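Local structure of cellulose 1,4-beta-cellobiosidase (Thermobifida fusca, 4JJJ) at residues Asp193-Gly198 against Tyr213-Arg218; Thr88-Thr93 against Trp217-Ala222; Tyr156-Cys161 against Gly570-Gly575. The protein probably hydrolyses cellulose, releasing cellobiose, through the family 48 glycoside hydrolase module that makes up this chain. The protein carries 1 engineered substitution. All coordinates share one frame; numbering follows the deposited sequence.

How the contacts relate
Contacts 1 and 2 share strand 216-220 and the residues Trp217 and Arg218: contact 1 pairs the strand's start with the edge strand 192-193, while contact 2 sets two of its aromatic side chains against the loop 88-93. Contact 2 is mostly buried and ends beside the bound glucose units; contact 1 is only partly buried, with Lys215 exposed and metal ions alongside. Contact 3, also largely buried, lies about 12 Å from contact 1, centre to centre. The chemistry differs accordingly: backbone pairing and water-bridged charges in contact 1, CH-pi contacts and hydrogen bonds from indole and phenol in contact 2, apolar packing without a direct hydrogen bond in contact 3. Asp194 and Cys161 link contacts 1 and 3 through one calcium.

Contact 1: Asp193-Gly198 against Tyr213-Arg218. With CA (calcium ion), chain H; FE (Fe (III) ion), chain L.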
loop_
_atom_site.group_PDB
_atom_site.type_symbol
_atom_site.label_atom_id
_atom_site.label_comp_id
_atom_site.label_asym_id
_atom_site.label_seq_id
_atom_site.Cartn_x
_atom_site.Cartn_y
_atom_site.Cartn_z
ATOM N N ASP A 193 -9.616 9.328 18.299
ATOM C CA ASP A 193 -9.025 10.401 19.128
ATOM C C ASP A 193 -10.148 10.955 20.060
ATOM O O ASP A 193 -11.034 11.626 19.608
ATOM C CB ASP A 193 -8.480 11.529 18.223
ATOM C CG ASP A 193 -7.485 12.446 18.977
ATOM O OD1 ASP A 193 -7.664 12.509 20.252
ATOM O OD2 ASP A 193 -6.631 12.995 18.317
ATOM N N ASP A 194 -10.028 10.616 21.359
ATOM C CA ASP A 194 -10.927 11.063 22.422
ATOM C C ASP A 194 -10.225 12.100 23.267
ATOM O O ASP A 194 -10.676 12.427 24.376
ATOM C CB ASP A 194 -11.430 9.910 23.268
ATOM C CG ASP A 194 -10.377 9.381 24.224
ATOM O OD1 ASP A 194 -9.172 9.601 23.948
ATOM O OD2 ASP A 194 -10.778 8.809 25.251
ATOM N N PHE A 195 -9.136 12.636 22.760
ATOM C CA PHE A 195 -8.389 13.655 23.364
ATOM C C PHE A 195 -7.614 13.221 24.609
ATOM O O PHE A 195 -7.096 14.103 25.300
ATOM C CB PHE A 195 -9.181 14.950 23.688
ATOM C CG PHE A 195 -9.993 15.518 22.584
ATOM C CD1 PHE A 195 -9.820 15.178 21.244
ATOM C CD2 PHE A 195 -10.969 16.463 22.873
ATOM C CE1 PHE A 195 -10.602 15.722 20.243
ATOM C CE2 PHE A 195 -11.736 16.999 21.851
ATOM C CZ PHE A 195 -11.504 16.697 20.532
ATOM N N THR A 196 -7.456 11.921 24.855
ATOM C CA THR A 196 -6.701 11.443 25.972
ATOM C C THR A 196 -5.272 11.881 25.919
ATOM O O THR A 196 -4.645 12.264 26.913
ATOM C CB THR A 196 -6.809 9.910 26.106
ATOM O OG1 THR A 196 -8.123 9.535 26.399
ATOM C CG2 THR A 196 -5.857 9.425 27.288
ATOM N N HIS A 197 -4.732 11.832 24.703
ATOM C CA HIS A 197 -3.355 12.201 24.442
ATOM C C HIS A 197 -3.193 13.355 23.457
ATOM O O HIS A 197 -4.122 13.773 22.818
ATOM C CB HIS A 197 -2.603 10.961 23.905
ATOM C CG HIS A 197 -2.714 9.743 24.781
ATOM N ND1 HIS A 197 -3.401 8.600 24.411
ATOM C CD2 HIS A 197 -2.114 9.453 25.962
ATOM C CE1 HIS A 197 -3.252 7.677 25.345
ATOM N NE2 HIS A 197 -2.466 8.159 26.291
ATOM N N GLY A 198 -1.965 13.853 23.271
ATOM C CA GLY A 198 -1.760 14.934 22.389
ATOM C C GLY A 198 -1.963 16.273 23.129
ATOM O O GLY A 198 -1.357 16.488 24.240
ATOM N N TYR A 213 -13.629 21.484 17.726
ATOM C CA TYR A 213 -13.060 20.107 17.573
ATOM C C TYR A 213 -13.866 19.103 18.356
ATOM O O TYR A 213 -14.239 19.274 19.532
ATOM C CB TYR A 213 -11.554 20.008 17.968
ATOM C CG TYR A 213 -10.718 20.818 17.048
ATOM C CD1 TYR A 213 -10.324 20.308 15.797
ATOM C CD2 TYR A 213 -10.344 22.078 17.329
ATOM C CE1 TYR A 213 -9.580 21.063 14.901
ATOM C CE2 TYR A 213 -9.617 22.881 16.441
ATOM C CZ TYR A 213 -9.189 22.342 15.211
ATOM O OH TYR A 213 -8.447 23.069 14.344
ATOM N N ALA A 214 -14.193 17.990 17.721
ATOM C CA ALA A 214 -14.950 17.000 18.386
ATOM C C ALA A 214 -14.164 15.679 18.429
ATOM O O ALA A 214 -13.436 15.393 17.477
ATOM C CB ALA A 214 -16.293 16.783 17.650
ATOM N N LYS A 215 -14.390 14.905 19.468
ATOM C CA LYS A 215 -13.808 13.530 19.539
ATOM C C LYS A 215 -14.341 12.746 18.345
ATOM O O LYS A 215 -15.538 12.877 18.004
ATOM C CB LYS A 215 -14.227 12.882 20.837
ATOM C CG LYS A 215 -13.676 13.632 22.041
ATOM C CD LYS A 215 -14.109 13.003 23.309
ATOM C CE LYS A 215 -13.557 13.754 24.539
ATOM N NZ LYS A 215 -13.940 13.018 25.778
ATOM N N GLN A 216 -13.481 11.933 17.699
ATOM C CA GLN A 216 -13.865 11.323 16.387
ATOM C C GLN A 216 -12.881 10.213 16.048
ATOM O O GLN A 216 -11.799 10.050 16.679
ATOM C CB GLN A 216 -13.748 12.411 15.325
ATOM C CG GLN A 216 -12.340 12.959 15.146
ATOM C CD GLN A 216 -12.346 14.096 14.169
ATOM O OE1 GLN A 216 -11.949 13.957 12.995
ATOM N NE2 GLN A 216 -12.813 15.243 14.604
ATOM N N TRP A 217 -13.327 9.414 15.097
ATOM C CA TRP A 217 -12.519 8.309 14.549
ATOM C C TRP A 217 -12.401 8.576 13.065
ATOM O O TRP A 217 -13.257 9.173 12.417
ATOM C CB TRP A 217 -13.281 6.991 14.805
ATOM C CG TRP A 217 -14.728 6.924 14.402
ATOM C CD1 TRP A 217 -15.794 7.299 15.093
ATOM C CD2 TRP A 217 -15.197 6.560 13.101
ATOM N NE1 TRP A 217 -16.945 7.171 14.363
ATOM C CE2 TRP A 217 -16.606 6.698 13.107
ATOM C CE3 TRP A 217 -14.550 6.102 11.946
ATOM C CZ2 TRP A 217 -17.395 6.396 11.965
ATOM C CZ3 TRP A 217 -15.323 5.810 10.817
ATOM C CH2 TRP A 217 -16.710 5.967 10.822
ATOM N N ARG A 218 -11.329 8.008 12.464
ATOM C CA ARG A 218 -11.177 7.977 11.048
ATOM C C ARG A 218 -10.166 6.859 10.681
ATOM O O ARG A 218 -9.257 6.610 11.474
ATOM C CB ARG A 218 -10.687 9.288 10.466
ATOM C CG ARG A 218 -9.425 9.887 11.077
ATOM C CD ARG A 218 -9.809 10.947 12.127
ATOM N NE ARG A 218 -8.588 11.695 12.530
ATOM C CZ ARG A 218 -7.801 11.402 13.548
ATOM N NH1 ARG A 218 -8.066 10.361 14.338
ATOM N NH2 ARG A 218 -6.753 12.135 13.724
HETATM CA CA CA H . -10.754 6.478 25.828
HETATM FE FE FE L . -2.122 7.133 28.189
HETATM O O HOH W 1 -5.587 11.598 16.267
HETATM O O HOH W 2 -12.794 10.373 26.431
HETATM O O HOH W 3 -8.990 6.733 26.935
HETATM O O HOH W 4 -11.157 4.159 25.251
HETATM O O HOH W 5 -12.938 6.811 24.858
HETATM O O HOH W 6 -11.858 6.009 27.715
HETATM O O HOH W 7 -1.894 6.047 29.897
#
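Lys215, its chain extended beyond CG, crosses the ring of Phe195 obliquely and passes close to the backbone of Asp194. Its CB lies 3.6 Å from Asp193 O. CG is the atom that meets the aromatic ring, 3.8 Å from the Phe195 ring centroid and only 7° off the normal, a CH-pi contact over the middle of one face. CD lies nearest Asp194 O, with Asp194 CA just beyond, and CE comes within 3.2 Å of the same O. At the tip, NZ donates a hydrogen bond to a water that in turn donates to Asp194 OD2, so lysine and carboxylate are joined through solvent. That same OD2 binds calcium at 2.4 Å, and the ion would probably polarise the carboxylate.

At the edge of the Phe195 ring, in its plane, lies Tyr213 O. Asp193 and Gln216 form an antiparallel hydrogen-bonded pair, with Asp193 N to Gln216 O at 2.8 Å. Asp193 OD1 accepts from Phe195 N, forming an Asx turn just after the strand. Asp193 OD2 reaches Arg218 NH2 through another water and also accepts from Tyr203 N, while Arg218 NH1 is bonded to Pro190 O. The short strand 192-193 edges a four-stranded antiparallel sheet, next to strand 216-220, which pairs beyond it with strand 302-306.

Contact 2: Thr88-Thr93 against Trp217-Ala222. With BGC (beta-D-glucopyranose), chain D; BGC (beta-D-glucopyranose), chain B.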
loop_
_atom_site.group_PDB
_atom_site.type_symbol
_atom_site.label_atom_id
_atom_site.label_comp_id
_atom_site.label_asym_id
_atom_site.label_seq_id
_atom_site.Cartn_x
_atom_site.Cartn_y
_atom_site.Cartn_z
ATOM N N THR A 88 -17.635 -2.482 14.798
ATOM C CA THR A 88 -18.621 -1.453 15.138
ATOM C C THR A 88 -18.084 -0.478 16.217
ATOM O O THR A 88 -18.183 0.763 16.063
ATOM C CB THR A 88 -19.925 -2.120 15.622
ATOM O OG1 THR A 88 -20.415 -3.008 14.588
ATOM C CG2 THR A 88 -20.948 -1.033 16.038
ATOM N N LYS A 89 -17.444 -1.028 17.239
ATOM C CA LYS A 89 -16.811 -0.208 18.278
ATOM C C LYS A 89 -15.866 0.810 17.705
ATOM O O LYS A 89 -15.796 1.967 18.186
ATOM C CB LYS A 89 -16.090 -1.084 19.319
ATOM C CG LYS A 89 -14.883 -1.897 18.789
ATOM C CD LYS A 89 -14.524 -2.935 19.856
ATOM C CE LYS A 89 -13.099 -3.395 19.792
ATOM N NZ LYS A 89 -12.908 -4.495 18.835
ATOM N N ASP A 90 -15.123 0.384 16.680
ATOM C CA ASP A 90 -14.095 1.213 16.082
ATOM C C ASP A 90 -14.634 2.258 15.082
ATOM O O ASP A 90 -14.085 3.332 14.977
ATOM C CB ASP A 90 -13.079 0.332 15.336
ATOM C CG ASP A 90 -12.491 -0.802 16.216
ATOM O OD1 ASP A 90 -11.778 -0.403 17.186
ATOM O OD2 ASP A 90 -12.661 -1.987 15.858
ATOM N N GLN A 91 -15.710 1.936 14.368
ATOM C CA GLN A 91 -16.363 2.863 13.429
ATOM C C GLN A 91 -17.864 2.944 13.731
ATOM O O GLN A 91 -18.729 2.457 13.019
ATOM C CB GLN A 91 -16.109 2.458 11.957
ATOM C CG GLN A 91 -16.508 1.017 11.648
ATOM C CD GLN A 91 -16.480 0.722 10.159
ATOM O OE1 GLN A 91 -16.993 1.503 9.367
ATOM N NE2 GLN A 91 -15.933 -0.430 9.766
ATOM N N PRO A 92 -18.198 3.606 14.874
ATOM C CA PRO A 92 -19.589 3.427 15.404
ATOM C C PRO A 92 -20.698 4.311 14.868
ATOM O O PRO A 92 -21.899 3.952 15.064
ATOM C CB PRO A 92 -19.363 3.753 16.903
ATOM C CG PRO A 92 -18.221 4.716 16.942
ATOM C CD PRO A 92 -17.267 4.095 15.885
ATOM N N THR A 93 -20.353 5.381 14.131
ATOM C CA THR A 93 -21.376 6.390 13.777
ATOM C C THR A 93 -21.541 6.582 12.254
ATOM O O THR A 93 -21.857 7.662 11.815
ATOM C CB THR A 93 -21.068 7.693 14.488
ATOM O OG1 THR A 93 -19.733 8.117 14.214
ATOM C CG2 THR A 93 -21.256 7.585 15.948
ATOM N N TRP A 217 -13.327 9.414 15.097
ATOM C CA TRP A 217 -12.519 8.309 14.549
ATOM C C TRP A 217 -12.401 8.576 13.065
ATOM O O TRP A 217 -13.257 9.173 12.417
ATOM C CB TRP A 217 -13.281 6.991 14.805
ATOM C CG TRP A 217 -14.728 6.924 14.402
ATOM C CD1 TRP A 217 -15.794 7.299 15.093
ATOM C CD2 TRP A 217 -15.197 6.560 13.101
ATOM N NE1 TRP A 217 -16.945 7.171 14.363
ATOM C CE2 TRP A 217 -16.606 6.698 13.107
ATOM C CE3 TRP A 217 -14.550 6.102 11.946
ATOM C CZ2 TRP A 217 -17.395 6.396 11.965
ATOM C CZ3 TRP A 217 -15.323 5.810 10.817
ATOM C CH2 TRP A 217 -16.710 5.967 10.822
ATOM N N ARG A 218 -11.329 8.008 12.464
ATOM C CA ARG A 218 -11.177 7.977 11.048
ATOM C C ARG A 218 -10.166 6.859 10.681
ATOM O O ARG A 218 -9.257 6.610 11.474
ATOM C CB ARG A 218 -10.687 9.288 10.466
ATOM C CG ARG A 218 -9.425 9.887 11.077
ATOM C CD ARG A 218 -9.809 10.947 12.127
ATOM N NE ARG A 218 -8.588 11.695 12.530
ATOM C CZ ARG A 218 -7.801 11.402 13.548
ATOM N NH1 ARG A 218 -8.066 10.361 14.338
ATOM N NH2 ARG A 218 -6.753 12.135 13.724
ATOM N N TYR A 219 -10.349 6.277 9.502
ATOM C CA TYR A 219 -9.520 5.150 9.048
ATOM C C TYR A 219 -9.155 5.451 7.603
ATOM O O TYR A 219 -9.838 6.163 6.924
ATOM C CB TYR A 219 -10.266 3.789 9.159
ATOM C CG TYR A 219 -10.624 3.545 10.604
ATOM C CD1 TYR A 219 -9.641 3.229 11.562
ATOM C CD2 TYR A 219 -11.910 3.805 11.082
ATOM C CE1 TYR A 219 -9.978 3.087 12.923
ATOM C CE2 TYR A 219 -12.242 3.635 12.409
ATOM C CZ TYR A 219 -11.245 3.344 13.353
ATOM O OH TYR A 219 -11.464 3.270 14.758
ATOM N N THR A 220 -8.093 4.818 7.133
ATOM C CA THR A 220 -7.642 4.929 5.790
ATOM C C THR A 220 -7.320 3.579 5.211
ATOM O O THR A 220 -6.563 2.817 5.776
ATOM C CB THR A 220 -6.395 5.736 5.650
ATOM O OG1 THR A 220 -6.512 6.997 6.368
ATOM C CG2 THR A 220 -6.125 6.040 4.173
ATOM N N ASN A 221 -7.889 3.265 4.036
ATOM C CA ASN A 221 -7.597 2.084 3.310
ATOM C C ASN A 221 -6.245 2.250 2.585
ATOM O O ASN A 221 -5.903 3.325 2.107
ATOM C CB ASN A 221 -8.608 1.879 2.186
ATOM C CG ASN A 221 -8.668 0.471 1.675
ATOM O OD1 ASN A 221 -8.249 0.216 0.548
ATOM N ND2 ASN A 221 -9.201 -0.402 2.466
ATOM N N ALA A 222 -5.602 1.085 2.345
ATOM C CA ALA A 222 -4.428 0.951 1.454
ATOM C C ALA A 222 -4.878 0.043 0.304
ATOM O O ALA A 222 -4.808 -1.179 0.410
ATOM C CB ALA A 222 -3.277 0.334 2.266
HETATM C C2 BGC D . -3.093 8.260 5.301
HETATM C C3 BGC D . -4.234 9.178 5.050
HETATM C C4 BGC D . -3.860 10.375 4.159
HETATM C C5 BGC D . -3.146 9.773 2.922
HETATM C C6 BGC D . -2.787 10.910 1.975
HETATM C C1 BGC D . -2.485 7.837 3.974
HETATM O O2 BGC D . -3.499 7.150 6.061
HETATM O O3 BGC D . -4.708 9.550 6.293
HETATM O O4 BGC D . -5.049 11.036 3.645
HETATM O O5 BGC D . -2.021 8.963 3.252
HETATM O O6 BGC D . -1.633 11.574 2.530
HETATM C C2 BGC B . 1.051 5.034 2.166
HETATM C C3 BGC B . 0.502 6.195 2.996
HETATM C C4 BGC B . -0.985 6.071 3.076
HETATM C C5 BGC B . -1.473 4.748 3.599
HETATM C C6 BGC B . -2.989 4.602 3.649
HETATM C C1 BGC B . 0.442 3.764 2.685
HETATM O O1 BGC B . 0.867 2.664 1.864
HETATM O O2 BGC B . 2.493 4.960 2.163
HETATM O O3 BGC B . 0.853 7.409 2.285
HETATM O O4 BGC B . -1.312 7.036 4.138
HETATM O O5 BGC B . -0.969 3.735 2.712
HETATM O O6 BGC B . -3.522 4.858 2.317
HETATM O O HOH W 8 -10.733 2.139 17.136
#
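The indole of Trp217 has one face covered by the loop 88-93: Gln91 CA sits over the centre of the six-membered ring, 3.7 Å from its centroid, and Pro92 CD over the five-membered ring, both as CH-pi contacts. Asp90 O lies above the same face toward the rim, and Thr93 OG1 is at the edge, near the ring plane. The phenol of Tyr219 is met at its edge by Asp90 O. The contact joins a loop following helix 71-83 to strand 216-220 of an antiparallel sheet, within the (α/α)6 fold of family 48.

Trp217 CG, set between its backbone N and carbonyl carbon (chi1 50°), starts the indole on the side facing the loop. Its NE1 donates to Thr93 OG1 at 2.9 Å, and that hydroxyl is also hydrogen-bonded to Ser306 O, tying loop and sheet together. Gln91 CB adds a contact of 3.6 Å to Trp217 CZ3, while its amide is held by Pro86, Ile143, Asn94 and Trp303.

Further along the chain the segment reaches the bound glycan: Asn221 O accepts from O6 of one glucose unit, and Thr220 OG1 lies 3.0 Å from O2 of another. Two grips fix the Tyr219 hydroxyl. A water bridges it to Asp90 OD1, whose partner oxygen OD2 accepts from Gly87 N, and OH itself donates to Asp90 O at 2.6 Å, approaching from above the carbonyl plane, 41° out of it.

Contact 3: Tyr156-Cys161 against Gly570-Gly575; sequences YGFGFC and GTMPNG. With CA (calcium ion), chain H.
Phe158 overlaps the ring of Pro573 obliquely, its CE1 3.5 Å from Pro573 CG and equally near Pro573 CD. Pro573 is the second residue of a type I beta turn from Met572 to Gly575, closed by Gly575 N to Met572 O at 2.8 Å; the turn links the paired strands 570-571 and 577-578 as a beta hairpin.

Met572 folds back, bent at chi2 and chi3 (both -71°), and brings CE to the edge of Tyr156, 3.8 Å from CD2 and near the ring plane. The same methyl lies 4.1 Å from Phe158 CZ, so one carbon touches both aromatic side chains. An alanine in place of Phe158 would probably leave Pro573 CG and CD without their aromatic partner and Met572 CE with only Tyr156, opening a gap beside Pro573. Tyr156 is held at its far end by Asp43, and Phe590 meets its ring edge-to-face.

The backbone at Gly157 lies against Pro573, with Tyr156 O 3.1 Å from Pro573 CG. A CB on Gly157 would run into Pro573 CB, and at these backbone angles it would also press on the carbonyl O of Tyr156. Beyond the packed residues the loop 156-161 turns to the calcium, which Cys161 O binds, and Cys161 is disulfide-bonded to Cys192. No direct hydrogen bond crosses between the segments, but one water spans them, donating to Tyr156 O at 2.8 Å and accepting from Asn574 N at 3.1 Å.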
loop_
_atom_site.group_PDB
_atom_site.type_symbol
_atom_site.label_atom_id
_atom_site.label_comp_id
_atom_site.label_asym_id
_atom_site.label_seq_id
_atom_site.Cartn_x
_atom_site.Cartn_y
_atom_site.Cartn_z
ATOM N N TYR A 156 3.697 2.796 20.933
ATOM C CA TYR A 156 3.367 4.208 21.088
ATOM C C TYR A 156 2.442 4.512 22.286
ATOM O O TYR A 156 2.289 5.683 22.649
ATOM C CB TYR A 156 2.728 4.837 19.778
ATOM C CG TYR A 156 3.712 5.117 18.689
ATOM C CD1 TYR A 156 4.065 4.137 17.739
ATOM C CD2 TYR A 156 4.360 6.358 18.601
ATOM C CE1 TYR A 156 4.965 4.352 16.731
ATOM C CE2 TYR A 156 5.224 6.627 17.584
ATOM C CZ TYR A 156 5.552 5.635 16.640
ATOM O OH TYR A 156 6.429 5.883 15.645
ATOM N N GLY A 157 1.781 3.506 22.815
ATOM C CA GLY A 157 0.942 3.682 24.018
ATOM C C GLY A 157 -0.467 4.133 23.840
ATOM O O GLY A 157 -1.142 4.613 24.813
ATOM N N PHE A 158 -1.009 4.147 22.600
ATOM C CA PHE A 158 -2.335 4.633 22.387
ATOM C C PHE A 158 -3.429 3.738 22.851
ATOM O O PHE A 158 -4.426 4.227 23.381
ATOM C CB PHE A 158 -2.551 5.015 20.909
ATOM C CG PHE A 158 -1.660 6.139 20.442
ATOM C CD1 PHE A 158 -1.860 7.424 20.975
ATOM C CD2 PHE A 158 -0.694 5.959 19.462
ATOM C CE1 PHE A 158 -1.120 8.479 20.562
ATOM C CE2 PHE A 158 0.054 7.028 19.027
ATOM C CZ PHE A 158 -0.133 8.294 19.608
ATOM N N GLY A 159 -3.311 2.427 22.688
ATOM C CA GLY A 159 -4.436 1.544 23.018
ATOM C C GLY A 159 -5.684 1.742 22.235
ATOM O O GLY A 159 -5.614 2.100 21.048
ATOM N N PHE A 160 -6.836 1.529 22.863
ATOM C CA PHE A 160 -8.093 1.566 22.191
ATOM C C PHE A 160 -8.735 2.884 22.554
ATOM O O PHE A 160 -8.965 3.161 23.741
ATOM C CB PHE A 160 -9.023 0.434 22.610
ATOM C CG PHE A 160 -10.426 0.663 22.150
ATOM C CD1 PHE A 160 -10.778 0.504 20.784
ATOM C CD2 PHE A 160 -11.418 1.121 23.034
ATOM C CE1 PHE A 160 -12.043 0.752 20.346
ATOM C CE2 PHE A 160 -12.698 1.370 22.556
ATOM C CZ PHE A 160 -13.012 1.194 21.227
ATOM N N CYS A 161 -9.045 3.706 21.572
ATOM C CA CYS A 161 -9.544 5.097 21.806
ATOM C C CYS A 161 -8.853 5.867 22.941
ATOM O O CYS A 161 -9.462 6.668 23.685
ATOM C CB CYS A 161 -11.065 5.102 21.936
ATOM S SG CYS A 161 -11.991 4.622 20.438
ATOM N N GLY A 570 1.717 19.552 23.232
ATOM C CA GLY A 570 1.051 18.360 23.609
ATOM C C GLY A 570 2.073 17.304 23.987
ATOM O O GLY A 570 3.297 17.537 23.836
ATOM N N THR A 571 1.598 16.161 24.416
ATOM C CA THR A 571 2.535 15.067 24.720
ATOM C C THR A 571 2.032 13.760 24.039
ATOM O O THR A 571 0.832 13.505 23.958
ATOM C CB THR A 571 2.666 14.822 26.227
ATOM O OG1 THR A 571 1.371 14.623 26.788
ATOM C CG2 THR A 571 3.373 15.981 26.836
ATOM N N MET A 572 3.000 12.903 23.707
ATOM C CA MET A 572 2.700 11.567 23.279
ATOM C C MET A 572 2.306 10.782 24.524
ATOM O O MET A 572 2.525 11.272 25.683
ATOM C CB MET A 572 3.942 10.938 22.615
ATOM C CG MET A 572 4.435 11.729 21.405
ATOM S SD MET A 572 3.335 11.624 19.943
ATOM C CE MET A 572 3.560 9.951 19.390
ATOM N N PRO A 573 1.824 9.551 24.364
ATOM C CA PRO A 573 1.485 8.754 25.546
ATOM C C PRO A 573 2.588 8.513 26.546
ATOM O O PRO A 573 2.290 8.412 27.743
ATOM C CB PRO A 573 0.960 7.448 24.940
ATOM C CG PRO A 573 0.351 7.899 23.644
ATOM C CD PRO A 573 1.216 8.983 23.129
ATOM N N ASN A 574 3.820 8.400 26.097
ATOM C CA ASN A 574 4.973 8.251 26.972
ATOM C C ASN A 574 5.455 9.551 27.564
ATOM O O ASN A 574 6.532 9.564 28.239
ATOM C CB ASN A 574 6.044 7.518 26.243
ATOM C CG ASN A 574 6.746 8.363 25.207
ATOM O OD1 ASN A 574 6.316 9.468 24.804
ATOM N ND2 ASN A 574 7.891 7.839 24.752
ATOM N N GLY A 575 4.760 10.645 27.327
ATOM C CA GLY A 575 5.183 11.958 27.841
ATOM C C GLY A 575 6.122 12.754 26.925
ATOM O O GLY A 575 6.472 13.897 27.226
HETATM CA CA CA H . -10.754 6.478 25.828
HETATM O O HOH W 9 4.398 7.402 23.273
HETATM O O HOH W 4 -11.157 4.159 25.251
HETATM O O HOH W 5 -12.938 6.811 24.858
HETATM O O HOH W 3 -8.990 6.733 26.935
HETATM O O HOH W 6 -11.858 6.009 27.715
#